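Local coordinates for protein 7beta-hydroxysteroid dehydrogenase (Collinsella aerofaciens, PDB 5FYD) that reduces the 7-oxo group of bile acids such as 7-oxolithocholate with NADPH, giving the 7beta-hydroxy product ursodeoxycholate, at residues Val20-Cys25 with Ala49-Glu54; His125-Phe130 with Gly136-Val141; Glu168-Glu173 with Val179-Ile184; Val218-Glu223 with Leu229-Gly234; Asp239-Trp244 with Asp251-Tyr256. One frame throughout, in Å; residues are numbered along the deposited sequence.

Contact 1: residues Val20-Cys25 with Ala49-Glu54; sequences VGKAFC and AGEIRE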
# COMPACT_ATOMS: atom_id res chain seq x y z
N VAL A 20 -2.97 -13.51 -1.27
CA VAL A 20 -2.43 -14.84 -1.57
C VAL A 20 -2.78 -15.86 -0.48
O VAL A 20 -3.14 -16.99 -0.78
CB VAL A 20 -0.91 -14.76 -1.88
CG1 VAL A 20 -0.24 -16.12 -1.88
CG2 VAL A 20 -0.70 -14.08 -3.24
N GLY A 21 -2.73 -15.44 0.78
CA GLY A 21 -3.16 -16.28 1.88
C GLY A 21 -4.58 -16.77 1.75
O GLY A 21 -4.86 -17.95 1.89
N LYS A 22 -5.48 -15.82 1.50
CA LYS A 22 -6.87 -16.13 1.32
C LYS A 22 -7.07 -17.11 0.16
O LYS A 22 -7.87 -18.03 0.24
CB LYS A 22 -7.64 -14.85 1.10
CG LYS A 22 -9.11 -15.09 0.89
CD LYS A 22 -9.91 -13.81 0.92
CE LYS A 22 -11.28 -14.10 0.36
NZ LYS A 22 -12.15 -12.90 0.38
N ALA A 23 -6.35 -16.89 -0.93
CA ALA A 23 -6.50 -17.77 -2.07
C ALA A 23 -5.99 -19.19 -1.78
O ALA A 23 -6.54 -20.16 -2.29
CB ALA A 23 -5.81 -17.17 -3.29
N PHE A 24 -4.94 -19.31 -0.95
CA PHE A 24 -4.52 -20.64 -0.49
C PHE A 24 -5.62 -21.34 0.31
O PHE A 24 -5.88 -22.54 0.13
CB PHE A 24 -3.21 -20.59 0.33
CG PHE A 24 -1.96 -20.72 -0.50
CD1 PHE A 24 -1.62 -21.94 -1.07
CD2 PHE A 24 -1.13 -19.62 -0.73
CE1 PHE A 24 -0.50 -22.06 -1.86
CE2 PHE A 24 0.01 -19.73 -1.50
CZ PHE A 24 0.32 -20.96 -2.06
N CYS A 25 -6.28 -20.60 1.20
CA CYS A 25 -7.36 -21.18 2.02
C CYS A 25 -8.47 -21.71 1.13
O CYS A 25 -8.94 -22.84 1.29
CB CYS A 25 -7.95 -20.15 2.98
SG CYS A 25 -6.83 -19.60 4.31
N ALA A 49 -13.12 -17.54 7.92
CA ALA A 49 -13.43 -18.91 8.33
C ALA A 49 -14.91 -19.25 8.11
O ALA A 49 -15.22 -20.32 7.59
CB ALA A 49 -13.04 -19.15 9.77
N GLY A 50 -15.79 -18.33 8.48
CA GLY A 50 -17.23 -18.53 8.26
C GLY A 50 -17.56 -18.64 6.78
O GLY A 50 -18.36 -19.49 6.37
N GLU A 51 -16.91 -17.82 5.96
CA GLU A 51 -17.08 -17.88 4.50
C GLU A 51 -16.61 -19.21 3.92
O GLU A 51 -17.29 -19.81 3.06
CB GLU A 51 -16.37 -16.70 3.83
CG GLU A 51 -17.03 -15.38 4.19
CD GLU A 51 -16.37 -14.16 3.56
OE1 GLU A 51 -15.16 -14.21 3.25
OE2 GLU A 51 -17.10 -13.14 3.42
N ILE A 52 -15.48 -19.69 4.42
CA ILE A 52 -14.92 -20.97 3.98
C ILE A 52 -15.87 -22.10 4.36
O ILE A 52 -16.15 -22.98 3.55
CB ILE A 52 -13.50 -21.20 4.55
CG1 ILE A 52 -12.46 -20.26 3.88
CG2 ILE A 52 -13.06 -22.66 4.44
CD1 ILE A 52 -12.01 -20.62 2.49
N ARG A 53 -16.33 -22.11 5.61
CA ARG A 53 -17.27 -23.14 6.04
C ARG A 53 -18.53 -23.15 5.17
O ARG A 53 -18.97 -24.21 4.70
CB ARG A 53 -17.65 -22.94 7.51
CG ARG A 53 -16.54 -23.27 8.50
CD ARG A 53 -17.07 -23.45 9.91
NE ARG A 53 -17.74 -22.25 10.42
CZ ARG A 53 -17.13 -21.16 10.91
NH1 ARG A 53 -15.81 -21.06 10.94
NH2 ARG A 53 -17.87 -20.15 11.35
N GLU A 54 -19.09 -21.97 4.94
CA GLU A 54 -20.36 -21.83 4.21
C GLU A 54 -20.22 -22.17 2.71
O GLU A 54 -21.11 -22.78 2.12
CB GLU A 54 -20.94 -20.42 4.39
CG GLU A 54 -22.44 -20.36 4.31
CD GLU A 54 -23.10 -21.07 5.50
OE1 GLU A 54 -22.89 -20.67 6.68
OE2 GLU A 54 -23.80 -22.06 5.25
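Ile52 and Cys25 carry the apolar part of this helix-to-helix contact, and Ile52 reaches across with a single branch. Its CB points toward helix 19-30. From there chi1 of -71° sets CG1 beside the backbone N and anti to the carbonyl carbon, and chi2 of -76° turns CD1 onto Cys25, while CG2 takes the place anti to the backbone N. CD1 does the touching: it lies 3.9 Å from the carbonyl C of Cys25 and 4.1 Å from Cys25 CB, a methyl resting on the backbone and base of the cysteine. Beyond this, Lys22 NZ and Glu51 OE1 stand 4.4 Å apart, opposite charges too distant for a salt bridge, whose attraction is probably softened by solvent. The contact is small, 104 Å² in all. In this Rossmann fold the NADP(+)-binding residues Thr17 to Gly21 run into the start of helix 19-30, Val20 and Gly21 lying in its first turn. Cys25 also packs on Ile13 of strand 10-14, and Ile52 on Thr60 of strand 60-64.

Contact 2: residues His125-Phe130 with Gly136-Val141; sequences HYMRIF and GAVINV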
# COMPACT_ATOMS: atom_id res chain seq x y z
N HIS A 125 9.07 -27.79 11.85
CA HIS A 125 8.12 -28.55 12.65
C HIS A 125 7.22 -29.40 11.76
O HIS A 125 7.10 -30.62 11.96
CB HIS A 125 7.34 -27.57 13.49
CG HIS A 125 6.31 -28.19 14.36
ND1 HIS A 125 6.54 -28.47 15.69
CD2 HIS A 125 5.03 -28.53 14.11
CE1 HIS A 125 5.45 -29.00 16.21
NE2 HIS A 125 4.51 -29.03 15.28
N TYR A 126 6.64 -28.79 10.72
CA TYR A 126 5.74 -29.53 9.83
C TYR A 126 6.48 -30.47 8.90
O TYR A 126 5.95 -31.53 8.58
CB TYR A 126 4.72 -28.60 9.16
CG TYR A 126 3.82 -28.02 10.22
CD1 TYR A 126 2.80 -28.77 10.79
CD2 TYR A 126 4.05 -26.75 10.71
CE1 TYR A 126 2.03 -28.26 11.82
CE2 TYR A 126 3.29 -26.23 11.74
CZ TYR A 126 2.27 -26.98 12.30
OH TYR A 126 1.49 -26.48 13.33
N MET A 127 7.74 -30.15 8.54
CA MET A 127 8.55 -31.13 7.80
C MET A 127 8.83 -32.40 8.60
O MET A 127 8.82 -33.50 8.04
CB MET A 127 9.84 -30.51 7.24
CG MET A 127 9.62 -29.75 5.93
SD MET A 127 8.85 -30.71 4.61
CE MET A 127 9.97 -32.11 4.56
N ARG A 128 9.02 -32.26 9.91
CA ARG A 128 9.16 -33.43 10.79
C ARG A 128 7.93 -34.31 10.75
O ARG A 128 8.03 -35.53 10.65
CB ARG A 128 9.46 -32.99 12.22
CG ARG A 128 10.88 -32.50 12.37
CD ARG A 128 11.20 -31.93 13.74
NE ARG A 128 10.76 -32.81 14.81
CZ ARG A 128 9.99 -32.46 15.84
NH1 ARG A 128 9.56 -31.19 16.00
NH2 ARG A 128 9.65 -33.39 16.74
N ILE A 129 6.77 -33.68 10.80
CA ILE A 129 5.51 -34.43 10.77
C ILE A 129 5.35 -35.10 9.40
O ILE A 129 5.12 -36.33 9.32
CB ILE A 129 4.31 -33.52 11.12
CG1 ILE A 129 4.39 -33.10 12.60
CG2 ILE A 129 2.99 -34.23 10.83
CD1 ILE A 129 3.56 -31.88 12.94
N PHE A 130 5.49 -34.31 8.33
CA PHE A 130 5.28 -34.83 6.99
C PHE A 130 6.27 -35.95 6.63
O PHE A 130 5.87 -36.96 6.03
CB PHE A 130 5.36 -33.73 5.92
CG PHE A 130 4.32 -32.65 6.05
CD1 PHE A 130 3.01 -32.91 6.47
CD2 PHE A 130 4.64 -31.35 5.68
CE1 PHE A 130 2.07 -31.88 6.53
CE2 PHE A 130 3.71 -30.32 5.78
CZ PHE A 130 2.42 -30.58 6.21
N GLY A 136 2.67 -35.50 2.68
CA GLY A 136 2.39 -34.09 2.91
C GLY A 136 2.84 -33.17 1.81
O GLY A 136 3.51 -33.59 0.88
N ALA A 137 2.50 -31.90 1.94
CA ALA A 137 2.93 -30.92 0.96
C ALA A 137 3.20 -29.58 1.57
O ALA A 137 2.52 -29.18 2.52
CB ALA A 137 1.89 -30.80 -0.12
N VAL A 138 4.21 -28.89 1.05
CA VAL A 138 4.51 -27.54 1.46
C VAL A 138 4.66 -26.69 0.21
O VAL A 138 5.39 -27.08 -0.71
CB VAL A 138 5.83 -27.45 2.25
CG1 VAL A 138 6.14 -25.98 2.63
CG2 VAL A 138 5.78 -28.33 3.48
N ILE A 139 3.99 -25.54 0.18
CA ILE A 139 4.27 -24.51 -0.84
C ILE A 139 4.57 -23.25 -0.11
O ILE A 139 3.70 -22.69 0.53
CB ILE A 139 3.08 -24.28 -1.80
CG1 ILE A 139 2.75 -25.56 -2.57
CG2 ILE A 139 3.38 -23.11 -2.76
CD1 ILE A 139 1.46 -25.47 -3.38
N ASN A 140 5.81 -22.79 -0.17
CA ASN A 140 6.17 -21.54 0.45
C ASN A 140 6.25 -20.45 -0.60
O ASN A 140 6.54 -20.70 -1.76
CB ASN A 140 7.49 -21.65 1.21
CG ASN A 140 7.40 -22.57 2.38
OD1 ASN A 140 6.38 -22.63 3.07
ND2 ASN A 140 8.48 -23.31 2.63
N VAL A 141 5.98 -19.22 -0.16
CA VAL A 141 5.89 -18.08 -1.06
C VAL A 141 7.13 -17.20 -0.93
O VAL A 141 7.47 -16.74 0.17
CB VAL A 141 4.61 -17.29 -0.76
CG1 VAL A 141 4.50 -16.07 -1.66
CG2 VAL A 141 3.42 -18.21 -0.92
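Phe130 lays one face of its ring over the start of strand 136-143 and presents its edge to Val138. The face contact is a CH-pi interaction: Gly136 CA sits 4.2 Å from the ring centroid, 26° off the ring normal. Ala137 N lies over the same ring, above its centre. A side chain on Gly136 would point into the ring and clash with Phe130 CD1, and the backbone angles there also suit a residue without CB. Two apolar contacts follow. Val138 CG2 meets the ring near its plane, 3.7 Å from Phe130 CE2, and the same methyl is 4.0 Å from Met127 SD. A bend at chi2 (-56°) sets SD beside the valine methyl. Separately, a ring carbon meets a backbone carbonyl, Phe130 CE2 lying 3.7 Å from Ala137 O. Cut back to an alanine, Phe130 would lose its ring, which would probably open a gap over Gly136 and leave Val138 CG2 without its aromatic neighbour. Helix and strand run nearly antiparallel, at 153°, across the short connection that joins them. With no hydrogen bond between the segments, the contact rests on dispersion and shape, and the strand's backbone polar groups remain available for the sheet: Gly136 and Val138 form backbone hydrogen bonds with Asp180, and Ala137 with Gly86 and Met88 of strand 85-90.

Contact 3: residues Glu168-Glu173 with Val179-Ile184; sequences EAVACE and VDVEVI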
# COMPACT_ATOMS: atom_id res chain seq x y z
N GLU A 168 14.00 -24.34 -1.79
CA GLU A 168 14.62 -25.03 -2.94
C GLU A 168 15.38 -26.25 -2.47
O GLU A 168 15.25 -27.32 -3.04
CB GLU A 168 15.53 -24.11 -3.74
CG GLU A 168 14.79 -23.04 -4.55
CD GLU A 168 15.70 -22.14 -5.36
OE1 GLU A 168 16.84 -21.86 -4.95
OE2 GLU A 168 15.28 -21.69 -6.45
N ALA A 169 16.16 -26.08 -1.40
CA ALA A 169 16.96 -27.17 -0.83
C ALA A 169 16.07 -28.32 -0.39
O ALA A 169 16.30 -29.47 -0.78
CB ALA A 169 17.79 -26.67 0.32
N VAL A 170 15.04 -27.99 0.37
CA VAL A 170 14.11 -28.99 0.92
C VAL A 170 13.29 -29.66 -0.19
O VAL A 170 13.03 -30.87 -0.13
CB VAL A 170 13.21 -28.39 2.03
CG1 VAL A 170 12.14 -29.37 2.48
CG2 VAL A 170 14.05 -27.95 3.21
N ALA A 171 12.92 -28.89 -1.21
CA ALA A 171 12.20 -29.43 -2.38
C ALA A 171 13.01 -30.56 -3.03
O ALA A 171 12.46 -31.63 -3.30
CB ALA A 171 11.86 -28.34 -3.38
N CYS A 172 14.31 -30.33 -3.18
CA CYS A 172 15.21 -31.35 -3.71
C CYS A 172 15.34 -32.56 -2.77
O CYS A 172 15.28 -33.73 -3.21
CB CYS A 172 16.57 -30.73 -3.95
SG CYS A 172 17.67 -31.81 -4.86
N GLU A 173 15.53 -32.29 -1.49
CA GLU A 173 15.58 -33.36 -0.48
C GLU A 173 14.36 -34.27 -0.51
O GLU A 173 14.47 -35.46 -0.18
CB GLU A 173 15.69 -32.77 0.93
CG GLU A 173 16.98 -32.03 1.21
CD GLU A 173 16.94 -31.16 2.46
OE1 GLU A 173 16.03 -31.28 3.33
OE2 GLU A 173 17.87 -30.32 2.58
N VAL A 179 6.54 -36.63 0.40
CA VAL A 179 6.30 -35.23 0.71
C VAL A 179 6.65 -34.41 -0.53
O VAL A 179 7.72 -34.61 -1.11
CB VAL A 179 7.14 -34.77 1.91
CG1 VAL A 179 6.75 -33.38 2.36
CG2 VAL A 179 6.98 -35.76 3.07
N ASP A 180 5.75 -33.53 -0.96
CA ASP A 180 5.96 -32.66 -2.13
C ASP A 180 6.16 -31.22 -1.66
O ASP A 180 5.30 -30.67 -1.00
CB ASP A 180 4.78 -32.71 -3.08
CG ASP A 180 4.60 -34.07 -3.74
OD1 ASP A 180 5.61 -34.78 -3.96
OD2 ASP A 180 3.43 -34.44 -4.02
N VAL A 181 7.30 -30.63 -2.01
CA VAL A 181 7.63 -29.29 -1.57
C VAL A 181 7.94 -28.44 -2.79
O VAL A 181 8.56 -28.90 -3.73
CB VAL A 181 8.81 -29.31 -0.56
CG1 VAL A 181 9.31 -27.90 -0.20
CG2 VAL A 181 8.38 -30.04 0.68
N GLU A 182 7.48 -27.20 -2.76
CA GLU A 182 7.67 -26.24 -3.84
C GLU A 182 7.80 -24.85 -3.25
O GLU A 182 7.19 -24.55 -2.23
CB GLU A 182 6.48 -26.28 -4.79
CG GLU A 182 6.59 -25.42 -6.05
CD GLU A 182 5.23 -25.21 -6.70
OE1 GLU A 182 4.41 -26.17 -6.71
OE2 GLU A 182 4.97 -24.08 -7.15
N VAL A 183 8.62 -24.03 -3.88
CA VAL A 183 8.56 -22.59 -3.66
C VAL A 183 8.02 -21.90 -4.90
O VAL A 183 8.45 -22.19 -6.02
CB VAL A 183 9.89 -21.98 -3.19
CG1 VAL A 183 11.09 -22.38 -4.05
CG2 VAL A 183 9.79 -20.45 -3.07
N ILE A 184 7.07 -20.99 -4.69
CA ILE A 184 6.53 -20.17 -5.76
C ILE A 184 6.97 -18.74 -5.48
O ILE A 184 6.69 -18.21 -4.41
CB ILE A 184 5.00 -20.30 -5.92
CG1 ILE A 184 4.54 -19.46 -7.13
CG2 ILE A 184 4.22 -19.90 -4.67
CD1 ILE A 184 4.09 -20.27 -8.30
O HOH W 1 9.64 -31.82 -3.63
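Ala171 and Val181 form the nearest CA pair of the two segments, 4.6 Å apart. The van der Waals contacts centre on them: the CB of Val181 points toward the helix, and its CG1 lies 4.1 Å from Ala171 CB and 4.2 Å from Val170 CG1. The small Ala171 methyl, CB, also lies 3.4 Å from Val181 O. Farther along, Val183 CG1 occupies the position between backbone N and carbonyl carbon (chi1 50°), which brings it to 3.8 Å from Glu168 CG, the aliphatic part of the glutamate. The polar link is a single water, donating to Ala171 O at 2.8 Å and accepting from Val181 N at 3.1 Å, and so serving two main-chain groups not bonded to each other. The carboxylate of Glu168 is held elsewhere, by Lys165 and Ser230. Helix 154-173, which carries Tyr156, the probable proton acceptor, and Lys160, thought from relatives to lower its pKa, thus packs nearly antiparallel to the strand on one face of the sheet, with Met127 of helix 105-132 beside Val170 and Val181.

Contact 4: residues Val218-Glu223 with Leu229-Gly234; sequences VDEAFE and LSVIAG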
# COMPACT_ATOMS: atom_id res chain seq x y z
N VAL A 218 -1.74 -19.09 -7.01
CA VAL A 218 -2.03 -20.34 -6.31
C VAL A 218 -2.36 -21.49 -7.27
O VAL A 218 -1.92 -22.62 -7.06
CB VAL A 218 -3.12 -20.12 -5.25
CG1 VAL A 218 -3.57 -21.44 -4.65
CG2 VAL A 218 -2.58 -19.21 -4.16
N ASP A 219 -3.13 -21.21 -8.32
CA ASP A 219 -3.41 -22.22 -9.32
C ASP A 219 -2.13 -22.76 -9.96
O ASP A 219 -1.96 -23.98 -10.07
CB ASP A 219 -4.37 -21.69 -10.40
CG ASP A 219 -5.83 -21.69 -9.93
OD1 ASP A 219 -6.14 -22.34 -8.91
OD2 ASP A 219 -6.65 -21.03 -10.60
N GLU A 220 -1.21 -21.87 -10.33
CA GLU A 220 0.05 -22.33 -10.91
C GLU A 220 0.88 -23.15 -9.91
O GLU A 220 1.41 -24.20 -10.27
CB GLU A 220 0.88 -21.16 -11.44
CG GLU A 220 2.16 -21.63 -12.09
CD GLU A 220 2.94 -20.54 -12.82
OE1 GLU A 220 2.57 -19.35 -12.76
OE2 GLU A 220 3.94 -20.90 -13.44
N ALA A 221 0.96 -22.70 -8.66
CA ALA A 221 1.68 -23.46 -7.64
C ALA A 221 1.13 -24.90 -7.49
O ALA A 221 1.89 -25.87 -7.40
CB ALA A 221 1.63 -22.74 -6.30
N PHE A 222 -0.19 -25.05 -7.46
CA PHE A 222 -0.74 -26.39 -7.29
C PHE A 222 -0.60 -27.24 -8.56
O PHE A 222 -0.42 -28.44 -8.45
CB PHE A 222 -2.17 -26.36 -6.78
CG PHE A 222 -2.26 -26.20 -5.30
CD1 PHE A 222 -2.12 -27.29 -4.45
CD2 PHE A 222 -2.43 -24.95 -4.74
CE1 PHE A 222 -2.18 -27.13 -3.06
CE2 PHE A 222 -2.49 -24.79 -3.36
CZ PHE A 222 -2.38 -25.88 -2.52
N GLU A 223 -0.65 -26.62 -9.73
CA GLU A 223 -0.41 -27.34 -11.00
C GLU A 223 0.99 -27.96 -11.03
O GLU A 223 1.15 -29.06 -11.51
CB GLU A 223 -0.65 -26.43 -12.21
CG GLU A 223 -2.15 -26.30 -12.49
CD GLU A 223 -2.50 -25.34 -13.63
OE1 GLU A 223 -1.59 -24.96 -14.41
OE2 GLU A 223 -3.70 -24.97 -13.73
N LEU A 229 10.34 -27.78 -8.60
CA LEU A 229 10.83 -27.39 -7.27
C LEU A 229 10.65 -25.89 -6.98
O LEU A 229 10.26 -25.48 -5.87
CB LEU A 229 12.31 -27.76 -7.12
CG LEU A 229 12.73 -29.21 -7.45
CD1 LEU A 229 14.22 -29.40 -7.22
CD2 LEU A 229 11.93 -30.21 -6.66
N SER A 230 11.00 -25.09 -7.96
CA SER A 230 11.10 -23.65 -7.81
C SER A 230 10.48 -22.99 -9.04
O SER A 230 11.00 -23.12 -10.16
CB SER A 230 12.55 -23.26 -7.66
OG SER A 230 12.69 -21.88 -7.41
N VAL A 231 9.40 -22.28 -8.82
CA VAL A 231 8.55 -21.76 -9.90
C VAL A 231 8.46 -20.27 -9.70
O VAL A 231 8.28 -19.79 -8.59
CB VAL A 231 7.14 -22.34 -9.80
CG1 VAL A 231 6.17 -21.72 -10.84
CG2 VAL A 231 7.19 -23.85 -9.93
N ILE A 232 8.59 -19.54 -10.80
CA ILE A 232 8.28 -18.11 -10.80
C ILE A 232 6.87 -17.97 -11.35
O ILE A 232 6.59 -18.44 -12.44
CB ILE A 232 9.30 -17.32 -11.63
CG1 ILE A 232 10.67 -17.35 -10.93
CG2 ILE A 232 8.84 -15.86 -11.81
CD1 ILE A 232 11.81 -16.89 -11.78
N ALA A 233 5.98 -17.32 -10.61
CA ALA A 233 4.57 -17.21 -11.04
C ALA A 233 4.44 -16.29 -12.23
O ALA A 233 4.92 -15.16 -12.20
CB ALA A 233 3.70 -16.71 -9.90
N GLY A 234 3.80 -16.80 -13.28
CA GLY A 234 3.45 -16.01 -14.44
C GLY A 234 4.54 -16.04 -15.49
O GLY A 234 5.72 -15.97 -15.19
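Glu220 leaves its helix with CG anti to the backbone N (chi1 -178°) and continues extended through chi2 (172°), which carries the carboxylate across to Gly234 at the end of segment 229-234. OE1 accepts the Gly234 N-H through its syn lone pair at 2.9 Å, with an N-H...O angle of 158°; the same oxygen lies 3.4 Å from Ala233 CA. OE2 rests 3.5 Å from Val231 CG1. Gly234 is the N-cap of helix 235-247, and its positive phi suits a glycine. OE2 also forms salt bridges with Lys224 and Lys238, so one carboxylate joins two helices. A leucine replacing Glu220 would probably leave the Gly234 N-H without this acceptor and both lysines without their shared counter-charge. Helix 214-224 thus lies beside strand 230-232, outermost of the sheet within this chain, which pairs in parallel with strand 179-186, while Val218 and Phe222 on the helix pack against helix 19-30.

Contact 5: residues Asp239-Trp244 with Asp251-Tyr256; sequences DSVHDW and DEYIRY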
# COMPACT_ATOMS: atom_id res chain seq x y z
N ASP A 239 10.18 -14.87 -17.83
CA ASP A 239 10.98 -14.35 -18.94
C ASP A 239 11.76 -13.10 -18.54
O ASP A 239 12.88 -12.90 -19.00
CB ASP A 239 10.10 -14.06 -20.14
CG ASP A 239 9.43 -15.30 -20.71
OD1 ASP A 239 9.94 -16.43 -20.55
OD2 ASP A 239 8.38 -15.13 -21.35
N SER A 240 11.17 -12.26 -17.69
CA SER A 240 11.86 -11.07 -17.20
C SER A 240 13.07 -11.46 -16.37
O SER A 240 14.17 -10.93 -16.57
CB SER A 240 10.90 -10.20 -16.37
OG SER A 240 11.55 -9.00 -15.95
N VAL A 241 12.87 -12.39 -15.43
CA VAL A 241 13.98 -12.89 -14.62
C VAL A 241 15.06 -13.50 -15.51
O VAL A 241 16.26 -13.25 -15.32
CB VAL A 241 13.52 -13.87 -13.53
CG1 VAL A 241 14.72 -14.53 -12.84
CG2 VAL A 241 12.70 -13.13 -12.50
N HIS A 242 14.64 -14.27 -16.51
CA HIS A 242 15.61 -14.91 -17.38
C HIS A 242 16.42 -13.89 -18.16
O HIS A 242 17.62 -14.06 -18.32
CB HIS A 242 14.97 -15.92 -18.34
CG HIS A 242 15.99 -16.65 -19.15
ND1 HIS A 242 16.41 -16.19 -20.37
CD2 HIS A 242 16.78 -17.71 -18.85
CE1 HIS A 242 17.37 -16.98 -20.83
NE2 HIS A 242 17.63 -17.89 -19.92
N ASP A 243 15.77 -12.84 -18.63
CA ASP A 243 16.47 -11.81 -19.38
C ASP A 243 17.47 -11.03 -18.52
O ASP A 243 18.58 -10.75 -18.97
CB ASP A 243 15.47 -10.90 -20.06
CG ASP A 243 14.68 -11.63 -21.13
OD1 ASP A 243 15.21 -12.63 -21.65
OD2 ASP A 243 13.53 -11.24 -21.40
N TRP A 244 17.10 -10.72 -17.28
CA TRP A 244 18.06 -10.13 -16.32
C TRP A 244 19.26 -11.06 -16.08
O TRP A 244 20.44 -10.63 -16.16
CB TRP A 244 17.35 -9.74 -15.02
CG TRP A 244 16.63 -8.46 -15.13
CD1 TRP A 244 15.28 -8.26 -15.13
CD2 TRP A 244 17.22 -7.16 -15.25
NE1 TRP A 244 14.99 -6.93 -15.27
CE2 TRP A 244 16.16 -6.23 -15.34
CE3 TRP A 244 18.53 -6.69 -15.28
CZ2 TRP A 244 16.39 -4.85 -15.45
CZ3 TRP A 244 18.76 -5.32 -15.42
CH2 TRP A 244 17.70 -4.42 -15.49
N ASP A 251 25.05 -6.44 -11.00
CA ASP A 251 25.00 -5.02 -10.65
C ASP A 251 23.93 -4.24 -11.40
O ASP A 251 23.26 -3.38 -10.83
CB ASP A 251 26.37 -4.38 -10.87
CG ASP A 251 27.37 -4.71 -9.78
OD1 ASP A 251 27.12 -5.57 -8.91
OD2 ASP A 251 28.45 -4.08 -9.79
N GLU A 252 23.76 -4.53 -12.70
CA GLU A 252 22.74 -3.84 -13.47
C GLU A 252 21.35 -4.08 -12.92
O GLU A 252 20.52 -3.19 -12.90
CB GLU A 252 22.76 -4.30 -14.94
CG GLU A 252 23.88 -3.72 -15.79
CD GLU A 252 23.77 -4.33 -17.17
OE1 GLU A 252 22.93 -3.86 -17.96
OE2 GLU A 252 24.39 -5.34 -17.43
N TYR A 253 21.10 -5.31 -12.49
CA TYR A 253 19.80 -5.71 -11.95
C TYR A 253 19.55 -5.01 -10.62
O TYR A 253 18.47 -4.46 -10.39
CB TYR A 253 19.77 -7.23 -11.79
CG TYR A 253 18.41 -7.89 -11.67
CD1 TYR A 253 17.20 -7.18 -11.77
CD2 TYR A 253 18.34 -9.25 -11.48
CE1 TYR A 253 15.99 -7.84 -11.68
CE2 TYR A 253 17.14 -9.91 -11.38
CZ TYR A 253 15.97 -9.21 -11.49
OH TYR A 253 14.79 -9.93 -11.41
N ILE A 254 20.55 -5.00 -9.76
CA ILE A 254 20.46 -4.32 -8.46
C ILE A 254 20.19 -2.83 -8.68
O ILE A 254 19.29 -2.24 -8.06
CB ILE A 254 21.77 -4.48 -7.65
CG1 ILE A 254 21.99 -5.96 -7.29
CG2 ILE A 254 21.77 -3.59 -6.40
CD1 ILE A 254 23.43 -6.25 -6.90
N ARG A 255 21.00 -2.24 -9.55
CA ARG A 255 20.93 -0.80 -9.81
C ARG A 255 19.59 -0.40 -10.39
O ARG A 255 19.09 0.65 -10.06
CB ARG A 255 22.07 -0.33 -10.72
CG ARG A 255 23.39 -0.23 -9.97
CD ARG A 255 24.51 0.36 -10.82
NE ARG A 255 25.77 0.32 -10.07
CZ ARG A 255 26.90 -0.27 -10.44
NH1 ARG A 255 27.04 -0.87 -11.62
NH2 ARG A 255 27.94 -0.23 -9.62
N TYR A 256 19.03 -1.26 -11.23
CA TYR A 256 17.69 -1.05 -11.79
C TYR A 256 16.66 -0.98 -10.68
O TYR A 256 15.85 -0.05 -10.63
CB TYR A 256 17.36 -2.15 -12.77
CG TYR A 256 16.09 -1.95 -13.51
CD1 TYR A 256 16.02 -1.02 -14.55
CD2 TYR A 256 14.96 -2.72 -13.23
CE1 TYR A 256 14.85 -0.84 -15.27
CE2 TYR A 256 13.78 -2.54 -13.96
CZ TYR A 256 13.75 -1.60 -14.97
OH TYR A 256 12.61 -1.41 -15.71
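Trp244 is gripped by Tyr253, which lies over one face of its indole, and it also meets Tyr256. The tight part is the offset stack of the indole five-membered ring on the Tyr253 ring, centroids 4.0 Å apart and planes within 2° of parallel. Trp244 CB adds a CH-pi contact over the Tyr253 face, 3.6 Å from its centroid, so the tyrosine covers both the root of the tryptophan and its pyrrole part. On this buried side Val241 CG2 also grazes Tyr253 OH at 4.0 Å. The solvent side is looser in geometry: Trp244 CZ2 comes over the face of the exposed Tyr256, 3.4 Å from its CD2, but with planes at 45° the two rings meet obliquely. At the rim, Trp244 CZ3 touches the Glu252 backbone O (3.7 Å), while the polar end of Glu252, its carboxylate, turns to His248 and Thr249 N. This aromatic cluster, whose residues lie within the C-terminal region required for activity, holds together helices 235-247 and 250-258; the first carries the NADP(+)-binding Ser240, and Val241 and Tyr253 also touch Ile147 of helix 145-148.

How the contacts relate
All five contacts lie in series along the chain; none nests or crosses. Contact 1 closes the widest loop, across strand 34-39 between two helices of the nucleotide-binding half. Contacts 2, 3 and 4 each close a short helix-to-strand turn, and their strands 136-143, 179-186 and 230-232 are successive neighbours in the parallel sheet, linked by backbone hydrogen bonds such as Val183 O to Val231 N. Phe24 ties contact 1 to both contact 2, through Ile139 and Val141, and contact 4, through Val218 and Phe222. Contact 5 closes the six-residue connection between the last two helices, about 35 Å from contact 1 between centres, and joins contact 4 through Ile232 and Val241.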